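Local coordinates for scaffolding protein (Clostridium cellulolyticum, PDB 1G43) that probably binds crystalline cellulose through this family IIIa carbohydrate-binding module, a calcium-containing beta-sandwich of a cellulosomal scaffoldin, at residues N125-Q128 and S129-W132. Sequence-based numbering, arbitrary orientation.
Sequences NFDQ and SNDW. With CA (calcium ion), chain B.
Asp127, Asn130 and Asp131 grip a calcium ion from the end of strand 126-127 of the beta-sandwich and the type I beta turn Gln128-Asp131 after it. The backbone O of Asp127, OD1 of Asn130 and OD1 of Asp131 each lie 2.5 Å from the metal; Thr48 and Asp50 supply the remaining protein ligands. Hard oxygen donors suit calcium, and the ion lets Asp127 O and Asn130 OD1 sit 2.7 Å apart although neither can donate a proton. The Asp127 carboxylate does not bind the ion; with CG anti to the backbone N (chi1 171°), it faces Ser129. Its OD1 accepts the Ser129 hydroxyl on the syn lone pair, OG to OD1 2.7 Å, and a weak bond from Ser129 N makes an Asx turn, for which a short acid is well suited. The same carboxylate stacks loosely on the Asn130 amide, their planes 24° apart. Asp131 N reaches Gln128 O at 2.9 Å, from above the carbonyl plane. Asp131 OD2 lies 3.2 Å from Gln128 CA. Gln128 packs against Tyr45 and Ile22; its NE2 donates to Ser15 OG and Pro16 O, and its OE1 shares a water with Asp131 OD2. A second water, 2.6 Å from that OD2, also binds the calcium.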
ATOM      1  N   ASN A 125      -2.807  17.280  11.929  1.00 20.46           N
ATOM      2  CA  ASN A 125      -3.279  15.957  12.270  1.00 22.85           C
ATOM      3  C   ASN A 125      -4.438  15.436  11.444  1.00 23.39           C
ATOM      4  O   ASN A 125      -5.336  16.182  11.107  1.00 24.55           O
ATOM      5  CB  ASN A 125      -3.709  15.936  13.747  1.00 24.34           C
ATOM      6  CG  ASN A 125      -2.549  15.692  14.714  1.00 26.85           C
ATOM      7  OD1 ASN A 125      -1.381  15.979  14.422  1.00 27.56           O
ATOM      8  ND2 ASN A 125      -2.879  15.159  15.885  1.00 28.51           N
ATOM      9  N   PHE A 126      -4.389  14.146  11.136  1.00 22.14           N
ATOM     10  CA  PHE A 126      -5.447  13.451  10.426  1.00 22.05           C
ATOM     11  C   PHE A 126      -6.207  12.813  11.578  1.00 22.59           C
ATOM     12  O   PHE A 126      -5.758  12.845  12.726  1.00 22.29           O
ATOM     13  CB  PHE A 126      -4.935  12.266   9.581  1.00 22.58           C
ATOM     14  CG  PHE A 126      -4.199  12.643   8.327  1.00 23.55           C
ATOM     15  CD1 PHE A 126      -2.821  12.611   8.287  1.00 22.75           C
ATOM     16  CD2 PHE A 126      -4.893  12.945   7.160  1.00 23.62           C
ATOM     17  CE1 PHE A 126      -2.140  12.869   7.100  1.00 25.16           C
ATOM     18  CE2 PHE A 126      -4.213  13.204   5.964  1.00 23.43           C
ATOM     19  CZ  PHE A 126      -2.844  13.164   5.939  1.00 23.24           C
ATOM     20  N   ASP A 127      -7.356  12.234  11.254  1.00 22.67           N
ATOM     21  CA  ASP A 127      -8.167  11.501  12.217  1.00 22.68           C
ATOM     22  C   ASP A 127      -8.223  10.147  11.523  1.00 21.88           C
ATOM     23  O   ASP A 127      -8.987   9.947  10.585  1.00 21.88           O
ATOM     24  CB  ASP A 127      -9.572  12.111  12.341  1.00 24.77           C
ATOM     25  CG  ASP A 127     -10.541  11.238  13.173  1.00 26.76           C
ATOM     26  OD1 ASP A 127     -10.130  10.205  13.753  1.00 28.76           O
ATOM     27  OD2 ASP A 127     -11.736  11.601  13.238  1.00 29.19           O
ATOM     28  N   GLN A 128      -7.381   9.231  11.951  1.00 20.36           N
ATOM     29  CA  GLN A 128      -7.366   7.935  11.324  1.00 21.92           C
ATOM     30  C   GLN A 128      -8.536   7.063  11.723  1.00 22.61           C
ATOM     31  O   GLN A 128      -8.846   6.099  11.032  1.00 22.00           O
ATOM     32  CB  GLN A 128      -6.088   7.206  11.671  1.00 21.89           C
ATOM     33  CG  GLN A 128      -4.856   7.956  11.295  1.00 21.32           C
ATOM     34  CD  GLN A 128      -3.705   7.017  11.113  1.00 22.33           C
ATOM     35  OE1 GLN A 128      -3.538   6.462  10.030  1.00 21.18           O
ATOM     36  NE2 GLN A 128      -2.921   6.793  12.184  1.00 19.56           N
ATOM     37  N   SER A 129      -9.193   7.416  12.829  1.00 23.10           N
ATOM     38  CA  SER A 129     -10.280   6.590  13.312  1.00 23.98           C
ATOM     39  C   SER A 129     -11.453   6.463  12.362  1.00 24.34           C
ATOM     40  O   SER A 129     -12.243   5.541  12.515  1.00 25.31           O
ATOM     41  CB  SER A 129     -10.756   7.025  14.722  1.00 26.23           C
ATOM     42  OG  SER A 129     -11.638   8.138  14.729  1.00 27.36           O
ATOM     43  N   ASN A 130     -11.586   7.363  11.395  1.00 23.06           N
ATOM     44  CA  ASN A 130     -12.686   7.232  10.422  1.00 22.42           C
ATOM     45  C   ASN A 130     -12.125   6.881   9.033  1.00 21.41           C
ATOM     46  O   ASN A 130     -12.660   7.285   8.003  1.00 20.08           O
ATOM     47  CB  ASN A 130     -13.529   8.511  10.351  1.00 21.83           C
ATOM     48  CG  ASN A 130     -12.710   9.726  10.006  1.00 22.53           C
ATOM     49  OD1 ASN A 130     -11.523   9.625   9.822  1.00 21.75           O
ATOM     50  ND2 ASN A 130     -13.355  10.883   9.912  1.00 21.89           N
ATOM     51  N   ASP A 131     -11.018   6.147   9.046  1.00 20.46           N
ATOM     52  CA  ASP A 131     -10.369   5.663   7.840  1.00 20.82           C
ATOM     53  C   ASP A 131     -10.665   4.176   7.672  1.00 21.28           C
ATOM     54  O   ASP A 131     -10.383   3.339   8.536  1.00 20.53           O
ATOM     55  CB  ASP A 131      -8.855   5.883   7.883  1.00 18.84           C
ATOM     56  CG  ASP A 131      -8.489   7.344   7.856  1.00 19.14           C
ATOM     57  OD1 ASP A 131      -9.376   8.174   7.603  1.00 18.06           O
ATOM     58  OD2 ASP A 131      -7.315   7.666   8.088  1.00 19.85           O
ATOM     59  N   TRP A 132     -11.240   3.871   6.524  1.00 22.98           N
ATOM     60  CA  TRP A 132     -11.614   2.539   6.146  1.00 22.63           C
ATOM     61  C   TRP A 132     -10.485   1.518   6.270  1.00 22.42           C
ATOM     62  O   TRP A 132     -10.700   0.443   6.797  1.00 21.48           O
ATOM     63  CB  TRP A 132     -12.123   2.566   4.712  1.00 25.56           C
ATOM     64  CG  TRP A 132     -12.919   1.383   4.370  1.00 28.14           C
ATOM     65  CD1 TRP A 132     -14.241   1.175   4.644  1.00 29.55           C
ATOM     66  CD2 TRP A 132     -12.450   0.200   3.717  1.00 28.93           C
ATOM     67  NE1 TRP A 132     -14.624  -0.063   4.199  1.00 30.08           N
ATOM     68  CE2 TRP A 132     -13.541  -0.685   3.627  1.00 29.67           C
ATOM     69  CE3 TRP A 132     -11.211  -0.197   3.199  1.00 29.66           C
ATOM     70  CZ2 TRP A 132     -13.430  -1.939   3.043  1.00 28.86           C
ATOM     71  CZ3 TRP A 132     -11.101  -1.437   2.619  1.00 29.98           C
ATOM     72  CH2 TRP A 132     -12.208  -2.298   2.544  1.00 31.09           C
TER
HETATM   73 CA    CA B 200      -9.780  10.534   8.298  1.00 20.04          CA
HETATM   74  O   HOH W   1      -5.364   5.792   8.139  1.00 13.93           O
HETATM   75  O   HOH W   2      -7.054  10.227   7.944  1.00 13.77           O